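Local coordinates for nucleoside diphosphate kinase (PDB 1XQI), which probably transfers the gamma phosphate of ATP to nucleoside diphosphates through a phosphorylated enzyme intermediate, supplying the nucleoside triphosphates other than ATP, at residues E57-E60 with R61-S65; G101-I104 with K105-V109; P137-P140 with H141-P144; P157-A160 with A161-R165. The protein carries 6 engineered substitutions. All coordinates share one frame; numbering follows the deposited sequence.

In the fold
Each of the four contacts is local, made within one unbroken stretch, and they follow in series from the N terminus without nesting or crossing. Contact 1 ends helix 56-62, just before the insert of residues 68-100. Contact 2 lies within helix 97-112 and returns to contact 1: the ammonium of Lys105 meets the residues that close helix 56-62, tying together the chain on the two sides of the insert. Contact 3 closes a tight turn in the loop between helices 127-135 and 148-152. Contact 4 ends helix 157-162; its first residue, Pro157, packs on Ser139 and His141 of contact 3, and Arg165 touches Asn107 of contact 2.

Contact 1 of 4, residues E57-E60 with R61-S65; sequences EEIE and RFYPS
Ile59 and Tyr63 meet at the C-terminal end of helix 56-62, four residues apart, in the ferredoxin-like alpha/beta sandwich of this kinase. Their side chains run alongside each other. Methyl CG2 of Ile59 touches the edge of the Tyr63 ring in its plane, 3.8 Å from CD1. Beneath them Tyr63 N donates to Ile59 O in an almost straight bond, 173° at the hydrogen, closing the last turn as Tyr63 leaves helical geometry. With CG anti to its own carbonyl carbon (chi1 -79°), the tyrosine ring swings back beside the isoleucine, and Phe62 CD1 lies over one ring face, offset toward the rim, 3.9 Å above the plane. This side is buried: Tyr63 rests on Leu108 and Met112, its hydroxyl hydrogen-bonds a Tris molecule, probably from the crystallisation liquor, and Phe62 meets His172, the predicted phosphohistidine, edge-to-face. A leucine in place of Tyr63 would probably leave Phe62 CD1 without the ring face it leans on and the Tris molecule without its hydrogen-bond partner.

The outer side is looser. Glu58 turns its carboxylate to Ser55 N, while the exposed Arg61 bends at chi3 (-70°) and folds back along the helix, one guanidinium face turned to Glu57 O. Arg61 forms no ion pair with Glu58: its NH2 lies 4.0 Å from the methylene CG, whereas OE2 stays 5.6 Å from that NH2.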
loop_
_atom_site.group_PDB
_atom_site.type_symbol
_atom_site.label_atom_id
_atom_site.label_comp_id
_atom_site.label_asym_id
_atom_site.label_seq_id
_atom_site.Cartn_x
_atom_site.Cartn_y
_atom_site.Cartn_z
ATOM N N GLU A 57 8.852 -20.972 -0.324
ATOM C CA GLU A 57 7.793 -21.912 0.133
ATOM C C GLU A 57 6.420 -21.282 0.108
ATOM O O GLU A 57 5.447 -21.943 -0.244
ATOM C CB GLU A 57 8.040 -22.573 1.503
ATOM C CG GLU A 57 8.981 -21.817 2.430
ATOM C CD GLU A 57 10.501 -22.069 2.135
ATOM O OE1 GLU A 57 10.935 -23.263 2.194
ATOM O OE2 GLU A 57 11.246 -21.064 1.876
ATOM N N GLU A 58 6.350 -20.000 0.459
ATOM C CA GLU A 58 5.084 -19.254 0.466
ATOM C C GLU A 58 4.448 -19.199 -0.916
ATOM O O GLU A 58 3.253 -19.420 -1.064
ATOM C CB GLU A 58 5.303 -17.833 0.985
ATOM C CG GLU A 58 5.617 -17.705 2.488
ATOM C CD GLU A 58 5.682 -16.243 2.926
ATOM O OE1 GLU A 58 6.477 -15.477 2.322
ATOM O OE2 GLU A 58 4.942 -15.857 3.868
ATOM N N ILE A 59 5.247 -18.921 -1.934
ATOM C CA ILE A 59 4.728 -18.881 -3.275
ATOM C C ILE A 59 4.367 -20.290 -3.767
ATOM O O ILE A 59 3.324 -20.463 -4.450
ATOM C CB ILE A 59 5.640 -18.089 -4.219
ATOM C CG1 ILE A 59 5.820 -16.637 -3.708
ATOM C CG2 ILE A 59 5.069 -18.066 -5.610
ATOM C CD1 ILE A 59 4.503 -15.866 -3.371
ATOM N N GLU A 60 5.189 -21.285 -3.381
ATOM C CA GLU A 60 4.899 -22.723 -3.619
ATOM C C GLU A 60 3.526 -23.091 -3.100
ATOM O O GLU A 60 2.767 -23.752 -3.787
ATOM C CB GLU A 60 5.960 -23.654 -2.994
ATOM C CG GLU A 60 6.804 -24.452 -3.998
ATOM C CD GLU A 60 8.286 -24.632 -3.562
ATOM O OE1 GLU A 60 8.684 -25.760 -3.192
ATOM O OE2 GLU A 60 9.075 -23.662 -3.598
ATOM N N ARG A 61 3.181 -22.635 -1.904
ATOM C CA ARG A 61 1.857 -22.953 -1.352
ATOM C C ARG A 61 0.740 -22.034 -1.808
ATOM O O ARG A 61 -0.427 -22.417 -1.720
ATOM C CB ARG A 61 1.866 -23.055 0.178
ATOM C CG ARG A 61 2.428 -24.373 0.711
ATOM C CD ARG A 61 2.563 -24.339 2.240
ATOM N NE ARG A 61 3.635 -23.423 2.666
ATOM C CZ ARG A 61 3.452 -22.202 3.194
ATOM N NH1 ARG A 61 2.219 -21.708 3.412
ATOM N NH2 ARG A 61 4.515 -21.460 3.513
ATOM N N PHE A 62 1.056 -20.844 -2.300
ATOM C CA PHE A 62 -0.016 -19.942 -2.740
ATOM C C PHE A 62 -0.621 -20.398 -4.063
ATOM O O PHE A 62 -1.839 -20.306 -4.276
ATOM C CB PHE A 62 0.504 -18.507 -2.859
ATOM C CG PHE A 62 -0.478 -17.549 -3.493
ATOM C CD1 PHE A 62 -0.278 -17.089 -4.792
ATOM C CD2 PHE A 62 -1.605 -17.117 -2.788
ATOM C CE1 PHE A 62 -1.191 -16.211 -5.402
ATOM C CE2 PHE A 62 -2.501 -16.237 -3.384
ATOM C CZ PHE A 62 -2.291 -15.787 -4.720
ATOM N N TYR A 63 0.243 -20.862 -4.968
ATOM C CA TYR A 63 -0.209 -21.441 -6.236
ATOM C C TYR A 63 -0.651 -22.851 -6.062
ATOM O O TYR A 63 -0.050 -23.557 -5.284
ATOM C CB TYR A 63 0.866 -21.357 -7.297
ATOM C CG TYR A 63 0.888 -19.992 -7.830
ATOM C CD1 TYR A 63 1.900 -19.113 -7.482
ATOM C CD2 TYR A 63 -0.120 -19.546 -8.633
ATOM C CE1 TYR A 63 1.910 -17.836 -7.935
ATOM C CE2 TYR A 63 -0.117 -18.256 -9.114
ATOM C CZ TYR A 63 0.918 -17.403 -8.754
ATOM O OH TYR A 63 0.946 -16.100 -9.228
ATOM N N PRO A 64 -1.714 -23.270 -6.784
ATOM C CA PRO A 64 -2.233 -24.645 -6.601
ATOM C C PRO A 64 -1.179 -25.678 -6.910
ATOM O O PRO A 64 -0.200 -25.388 -7.620
ATOM C CB PRO A 64 -3.354 -24.756 -7.637
ATOM C CG PRO A 64 -3.788 -23.289 -7.879
ATOM C CD PRO A 64 -2.478 -22.514 -7.803
ATOM N N SER A 65 -1.365 -26.877 -6.366
ATOM C CA SER A 65 -0.533 -27.987 -6.753
ATOM C C SER A 65 -1.395 -29.118 -7.307
ATOM O O SER A 65 -0.932 -30.256 -7.437
ATOM C CB SER A 65 0.315 -28.401 -5.570
ATOM O OG SER A 65 0.630 -27.244 -4.791
#

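Contact 2 of 4, residues G101-I104 with K105-V109; sequences GRII and KRNLV. Engineered in segment 105-109: Asn107 (natural residue Ser).
Gly101 O accepts from Lys105 N at 2.9 Å, the first of four successive bonds that join each residue of 101-104 to the one four places on. The donor side carries a long lever. Lys105 has CG anti to its backbone nitrogen (chi1 179°) and an extended chain beyond, which takes NZ away from its own helix to Pro64 O, Tyr63 O and Glu60 O, with a weaker bond to Ser65 OG. Three carbonyls from the last turn of helix 56-62 and the residues just after it thus surround a single ammonium, whose charge would be expected to suit the negative end of that helix.

Next comes Arg102, whose carbonyl takes Arg106 N; the methylenes of Arg106 lie alongside the same oxygen, with CG 3.6 Å from Arg102 O. Ile103 O accepts from Asn107 N. The engineered Asn107, which replaces a serine, sets its amide carbon CG 3.5 Å from Ile103 O, yet both its amide heteroatoms, OD1 and ND2, stay 3.8 Å from Ile103 O and make no bond there. Ile103 CG2 comes no nearer than 4.4 Å to Asn107 ND2.

Ile104 closes the series with a short bond, its O receiving Leu108 N at 2.7 Å and 167° at the hydrogen. Its side chain turns outward to Ala73 and Leu77 of helix 67-84, while Val109 packs on Ile59. Regular i to i+4 bonding, with different faces of one cylinder serving different neighbours, is the mark of an alpha helix packed amid other helices, as 97-112 is here.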
loop_
_atom_site.group_PDB
_atom_site.type_symbol
_atom_site.label_atom_id
_atom_site.label_comp_id
_atom_site.label_asym_id
_atom_site.label_seq_id
_atom_site.Cartn_x
_atom_site.Cartn_y
_atom_site.Cartn_z
ATOM N N GLY A 101 3.908 -28.086 -16.153
ATOM C CA GLY A 101 3.280 -27.304 -15.116
ATOM C C GLY A 101 4.152 -27.146 -13.865
ATOM O O GLY A 101 4.130 -26.092 -13.200
ATOM N N ARG A 102 4.939 -28.165 -13.539
ATOM C CA ARG A 102 5.793 -28.072 -12.351
ATOM C C ARG A 102 6.997 -27.165 -12.655
ATOM O O ARG A 102 7.473 -26.445 -11.784
ATOM C CB ARG A 102 6.212 -29.459 -11.822
ATOM C CG ARG A 102 5.067 -30.274 -11.242
ATOM C CD ARG A 102 5.446 -31.667 -10.669
ATOM N NE ARG A 102 4.638 -31.912 -9.469
ATOM C CZ ARG A 102 3.753 -32.883 -9.339
ATOM N NH1 ARG A 102 3.587 -33.767 -10.343
ATOM N NH2 ARG A 102 3.053 -32.987 -8.204
ATOM N N ILE A 103 7.450 -27.188 -13.897
ATOM C CA ILE A 103 8.548 -26.329 -14.323
ATOM C C ILE A 103 8.111 -24.857 -14.345
ATOM O O ILE A 103 8.843 -23.990 -13.821
ATOM C CB ILE A 103 9.172 -26.765 -15.704
ATOM C CG1 ILE A 103 9.775 -28.178 -15.609
ATOM C CG2 ILE A 103 10.223 -25.775 -16.147
ATOM C CD1 ILE A 103 10.639 -28.587 -16.772
ATOM N N ILE A 104 6.941 -24.587 -14.943
ATOM C CA ILE A 104 6.315 -23.271 -14.893
ATOM C C ILE A 104 6.119 -22.788 -13.446
ATOM O O ILE A 104 6.443 -21.626 -13.117
ATOM C CB ILE A 104 4.906 -23.269 -15.566
ATOM C CG1 ILE A 104 4.995 -23.611 -17.066
ATOM C CG2 ILE A 104 4.158 -21.925 -15.285
ATOM C CD1 ILE A 104 3.646 -23.825 -17.689
ATOM N N LYS A 105 5.595 -23.662 -12.585
ATOM C CA LYS A 105 5.413 -23.274 -11.187
ATOM C C LYS A 105 6.748 -22.819 -10.536
ATOM O O LYS A 105 6.773 -21.844 -9.789
ATOM C CB LYS A 105 4.701 -24.363 -10.367
ATOM C CG LYS A 105 4.504 -24.000 -8.892
ATOM C CD LYS A 105 3.313 -24.710 -8.302
ATOM C CE LYS A 105 3.276 -24.546 -6.821
ATOM N NZ LYS A 105 1.997 -25.143 -6.267
ATOM N N ARG A 106 7.847 -23.507 -10.844
ATOM C CA ARG A 106 9.177 -23.137 -10.329
ATOM C C ARG A 106 9.644 -21.795 -10.849
ATOM O O ARG A 106 10.321 -21.049 -10.129
ATOM C CB ARG A 106 10.220 -24.230 -10.627
ATOM C CG ARG A 106 10.171 -25.382 -9.598
ATOM C CD ARG A 106 10.886 -26.708 -10.031
ATOM N NE ARG A 106 12.295 -26.471 -10.363
ATOM C CZ ARG A 106 13.244 -26.173 -9.474
ATOM N NH1 ARG A 106 12.947 -26.090 -8.174
ATOM N NH2 ARG A 106 14.493 -25.952 -9.888
ATOM N N ASN A 107 9.266 -21.493 -12.089
ATOM C CA ASN A 107 9.589 -20.222 -12.717
ATOM C C ASN A 107 8.710 -19.113 -12.135
ATOM O O ASN A 107 9.167 -18.007 -11.913
ATOM C CB ASN A 107 9.371 -20.297 -14.227
ATOM C CG ASN A 107 10.463 -21.067 -14.958
ATOM O OD1 ASN A 107 11.536 -21.344 -14.406
ATOM N ND2 ASN A 107 10.204 -21.393 -16.232
ATOM N N LEU A 108 7.437 -19.432 -11.911
ATOM C CA LEU A 108 6.536 -18.550 -11.212
ATOM C C LEU A 108 7.140 -18.179 -9.846
ATOM O O LEU A 108 7.185 -16.987 -9.470
ATOM C CB LEU A 108 5.177 -19.222 -11.054
ATOM C CG LEU A 108 3.961 -18.321 -10.895
ATOM C CD1 LEU A 108 4.131 -16.988 -11.669
ATOM C CD2 LEU A 108 2.686 -19.058 -11.351
ATOM N N VAL A 109 7.625 -19.190 -9.132
ATOM C CA VAL A 109 8.167 -18.966 -7.815
ATOM C C VAL A 109 9.352 -18.026 -7.913
ATOM O O VAL A 109 9.379 -17.043 -7.184
ATOM C CB VAL A 109 8.488 -20.282 -7.012
ATOM C CG1 VAL A 109 9.375 -19.995 -5.806
ATOM C CG2 VAL A 109 7.205 -20.927 -6.525
#

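Contact 3 of 4, residues P137-P140 with H141-P144; sequences PTSP and HSAP
Ser139 and Ser142 are joined through the backbone, Ser142 N donating to Ser139 O at 3.2 Å; one residue further on, Ala143 N donates to Pro140 O at the same length. These two i to i+3 bonds make overlapping type I beta turns, 139-142 and 140-143. Neither donor uses a lone pair in the carbonyl plane: Ser142 N stands 61° out of the plane at Ser139 O, and Ala143 N is 79° out of it at Pro140 O. Such steep approaches suit a tightly wound chain and suggest bonds of modest strength. Pro140, second in the first turn, has no N-H to satisfy.

The side chains add packing rather than polar bonds. Ser142 OG, lodged between its backbone N and carbonyl carbon (chi1 42°), lies 3.7 Å from Ser139 CB, and the two serine hydroxyls stay 4.1 Å apart. The His141 ring turns its edge to Ser139, with His141 CD2 3.5 Å from Ser139 CB, while Ser142 CB sits over the centre of one face. Across the mouth of the turn, Pro137 CG reaches Ala143 CB at 3.8 Å, and its CD meets CD of Pro144.

The flanking carbonyls find donors beyond the turn: Pro144 O takes Thr147 OG1, and Pro137 O a weak bond from Arg149 NE. The turns directly follow Thr138, which by similarity binds ATP, as does Arg149. With so little polar bonding between side chains here, the shape of the loop rests on two steeply approaching backbone bonds and three proline rings.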
loop_
_atom_site.group_PDB
_atom_site.type_symbol
_atom_site.label_atom_id
_atom_site.label_comp_id
_atom_site.label_asym_id
_atom_site.label_seq_id
_atom_site.Cartn_x
_atom_site.Cartn_y
_atom_site.Cartn_z
ATOM N N PRO A 137 -6.130 -9.763 -20.683
ATOM C CA PRO A 137 -5.673 -11.145 -20.896
ATOM C C PRO A 137 -4.231 -11.360 -20.514
ATOM O O PRO A 137 -3.434 -10.451 -20.382
ATOM C CB PRO A 137 -5.784 -11.334 -22.425
ATOM C CG PRO A 137 -5.634 -9.954 -22.963
ATOM C CD PRO A 137 -6.484 -9.128 -21.965
ATOM N N THR A 138 -3.897 -12.614 -20.443
ATOM C CA THR A 138 -2.601 -13.066 -20.006
ATOM C C THR A 138 -1.351 -12.434 -20.690
ATOM O O THR A 138 -0.382 -12.068 -20.006
ATOM C CB THR A 138 -2.625 -14.620 -19.997
ATOM O OG1 THR A 138 -1.549 -15.085 -19.214
ATOM C CG2 THR A 138 -2.580 -15.254 -21.429
ATOM N N SER A 139 -1.366 -12.287 -22.011
ATOM C CA SER A 139 -0.251 -11.644 -22.718
ATOM C C SER A 139 -0.503 -10.152 -22.865
ATOM O O SER A 139 -1.499 -9.761 -23.477
ATOM C CB SER A 139 -0.019 -12.238 -24.107
ATOM O OG SER A 139 -0.478 -13.583 -24.143
ATOM N N PRO A 140 0.398 -9.318 -22.295
ATOM C CA PRO A 140 0.316 -7.888 -22.441
ATOM C C PRO A 140 0.396 -7.474 -23.896
ATOM O O PRO A 140 -0.191 -6.461 -24.282
ATOM C CB PRO A 140 1.546 -7.391 -21.662
ATOM C CG PRO A 140 1.760 -8.469 -20.631
ATOM C CD PRO A 140 1.523 -9.699 -21.426
ATOM N N HIS A 141 1.116 -8.234 -24.714
ATOM C CA HIS A 141 1.257 -7.803 -26.093
ATOM C C HIS A 141 -0.067 -7.832 -26.881
ATOM O O HIS A 141 -0.258 -7.040 -27.810
ATOM C CB HIS A 141 2.410 -8.518 -26.811
ATOM C CG HIS A 141 1.992 -9.771 -27.481
ATOM N ND1 HIS A 141 1.867 -9.862 -28.851
ATOM C CD2 HIS A 141 1.600 -10.969 -26.969
ATOM C CE1 HIS A 141 1.436 -11.081 -29.156
ATOM N NE2 HIS A 141 1.257 -11.768 -28.034
ATOM N N SER A 142 -0.999 -8.680 -26.486
ATOM C CA SER A 142 -2.315 -8.672 -27.131
ATOM C C SER A 142 -3.409 -8.207 -26.183
ATOM O O SER A 142 -4.598 -8.332 -26.467
ATOM C CB SER A 142 -2.639 -10.051 -27.748
ATOM O OG SER A 142 -2.255 -11.112 -26.870
ATOM N N ALA A 143 -3.030 -7.639 -25.052
ATOM C CA ALA A 143 -4.031 -7.078 -24.158
ATOM C C ALA A 143 -4.491 -5.730 -24.751
ATOM O O ALA A 143 -3.651 -4.900 -25.152
ATOM C CB ALA A 143 -3.452 -6.902 -22.786
ATOM N N PRO A 144 -5.807 -5.520 -24.853
ATOM C CA PRO A 144 -6.210 -4.273 -25.496
ATOM C C PRO A 144 -5.828 -3.038 -24.677
ATOM O O PRO A 144 -5.757 -3.114 -23.418
ATOM C CB PRO A 144 -7.758 -4.410 -25.597
ATOM C CG PRO A 144 -8.028 -5.889 -25.412
ATOM C CD PRO A 144 -6.967 -6.345 -24.456
#

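Contact 4 of 4, residues P157-A160 with A161-R165; sequences PDLA and AEEGR
A Schellman motif ends helix 157-162, with Ala160 and Arg165 meeting across it. Arg165 N donates to Ala160 O at 3.2 Å, and inside that bond Gly164 N reaches Ala161 O at 2.9 Å. Gly164 takes the positive phi the reversal needs, a conformation that favours glycine. Before it the helix is regular, Glu162 N meeting Asp158 O in a short, straight bond.

The arginine then folds back over the turn it closes. Its CG lies between backbone N and carbonyl carbon (chi1 59°) and the chain runs extended to NE, carrying the guanidinium above Ala160, whose CA lies under one face. Toward Glu163 it forms a side-on salt bridge: Arg165 NE at 2.6 Å and NH2 at 2.8 Å both hold Glu163 OE1, which lies near the guanidinium plane. Leu159 frames the pair, CD1 at the guanidinium edge 3.6 Å from Arg165 NH2, and CD2 beside OE2 of Glu163. The charge has further partners: NH1 forms a salt bridge with Asp155 and the guanidinium a cation-pi contact with Phe168. Were Arg165 an alanine, the carboxylates of Glu163 and Asp155 would probably lose their common mate and Ala160 its cover.

Further back, Pro157 rests on Ser139 and His141 of the 137-144 loop. Paired 6-to-1 and 5-to-2 backbone bonds around a glycine in the left-handed helical conformation are a common way for an alpha helix to end.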
loop_
_atom_site.group_PDB
_atom_site.type_symbol
_atom_site.label_atom_id
_atom_site.label_comp_id
_atom_site.label_asym_id
_atom_site.label_seq_id
_atom_site.Cartn_x
_atom_site.Cartn_y
_atom_site.Cartn_z
ATOM N N PRO A 157 4.428 -14.073 -24.746
ATOM C CA PRO A 157 4.828 -15.443 -24.413
ATOM C C PRO A 157 5.971 -16.025 -25.242
ATOM O O PRO A 157 6.644 -16.911 -24.759
ATOM C CB PRO A 157 3.547 -16.259 -24.638
ATOM C CG PRO A 157 2.441 -15.259 -24.741
ATOM C CD PRO A 157 3.053 -14.018 -25.264
ATOM N N ASP A 158 6.200 -15.561 -26.460
ATOM C CA ASP A 158 7.338 -16.046 -27.262
ATOM C C ASP A 158 8.656 -15.676 -26.614
ATOM O O ASP A 158 9.516 -16.524 -26.410
ATOM C CB ASP A 158 7.307 -15.499 -28.700
ATOM C CG ASP A 158 6.983 -13.988 -28.769
ATOM O OD1 ASP A 158 5.964 -13.569 -28.181
ATOM O OD2 ASP A 158 7.727 -13.219 -29.429
ATOM N N LEU A 159 8.794 -14.404 -26.269
ATOM C CA LEU A 159 9.973 -13.884 -25.613
ATOM C C LEU A 159 10.179 -14.645 -24.316
ATOM O O LEU A 159 11.242 -15.190 -24.090
ATOM C CB LEU A 159 9.787 -12.389 -25.318
ATOM C CG LEU A 159 10.890 -11.333 -25.459
ATOM C CD1 LEU A 159 10.749 -10.310 -24.296
ATOM C CD2 LEU A 159 12.327 -11.892 -25.588
ATOM N N ALA A 160 9.155 -14.691 -23.470
ATOM C CA ALA A 160 9.264 -15.419 -22.219
ATOM C C ALA A 160 9.795 -16.869 -22.437
ATOM O O ALA A 160 10.735 -17.310 -21.745
ATOM C CB ALA A 160 7.937 -15.404 -21.461
ATOM N N ALA A 161 9.221 -17.583 -23.409
ATOM C CA ALA A 161 9.702 -18.921 -23.782
ATOM C C ALA A 161 11.159 -18.863 -24.254
ATOM O O ALA A 161 12.039 -19.488 -23.655
ATOM C CB ALA A 161 8.790 -19.576 -24.847
ATOM N N GLU A 162 11.443 -18.070 -25.283
ATOM C CA GLU A 162 12.816 -17.977 -25.735
ATOM C C GLU A 162 13.714 -17.859 -24.484
ATOM O O GLU A 162 14.744 -18.494 -24.418
ATOM C CB GLU A 162 13.008 -16.800 -26.725
ATOM C CG GLU A 162 13.529 -17.142 -28.161
ATOM C CD GLU A 162 12.514 -17.961 -29.018
ATOM O OE1 GLU A 162 12.489 -19.227 -28.862
ATOM O OE2 GLU A 162 11.771 -17.341 -29.853
ATOM N N GLU A 163 13.279 -17.118 -23.465
ATOM C CA GLU A 163 14.165 -16.731 -22.344
ATOM C C GLU A 163 14.038 -17.592 -21.066
ATOM O O GLU A 163 14.517 -17.180 -20.012
ATOM C CB GLU A 163 13.938 -15.249 -21.957
ATOM C CG GLU A 163 14.384 -14.150 -22.953
ATOM C CD GLU A 163 14.244 -12.729 -22.332
ATOM O OE1 GLU A 163 13.448 -12.582 -21.375
ATOM O OE2 GLU A 163 14.920 -11.759 -22.773
ATOM N N GLY A 164 13.390 -18.765 -21.149
ATOM C CA GLY A 164 13.259 -19.677 -19.993
ATOM C C GLY A 164 12.751 -18.979 -18.726
ATOM O O GLY A 164 13.451 -18.919 -17.702
ATOM N N ARG A 165 11.542 -18.417 -18.829
ATOM C CA ARG A 165 10.842 -17.690 -17.745
ATOM C C ARG A 165 9.327 -17.547 -18.068
ATOM O O ARG A 165 8.871 -17.866 -19.170
ATOM C CB ARG A 165 11.497 -16.328 -17.442
ATOM C CG ARG A 165 11.559 -15.380 -18.613
ATOM C CD ARG A 165 11.798 -13.920 -18.194
ATOM N NE ARG A 165 11.790 -13.032 -19.367
ATOM C CZ ARG A 165 10.703 -12.466 -19.908
ATOM N NH1 ARG A 165 9.503 -12.630 -19.372
ATOM N NH2 ARG A 165 10.827 -11.698 -20.972
#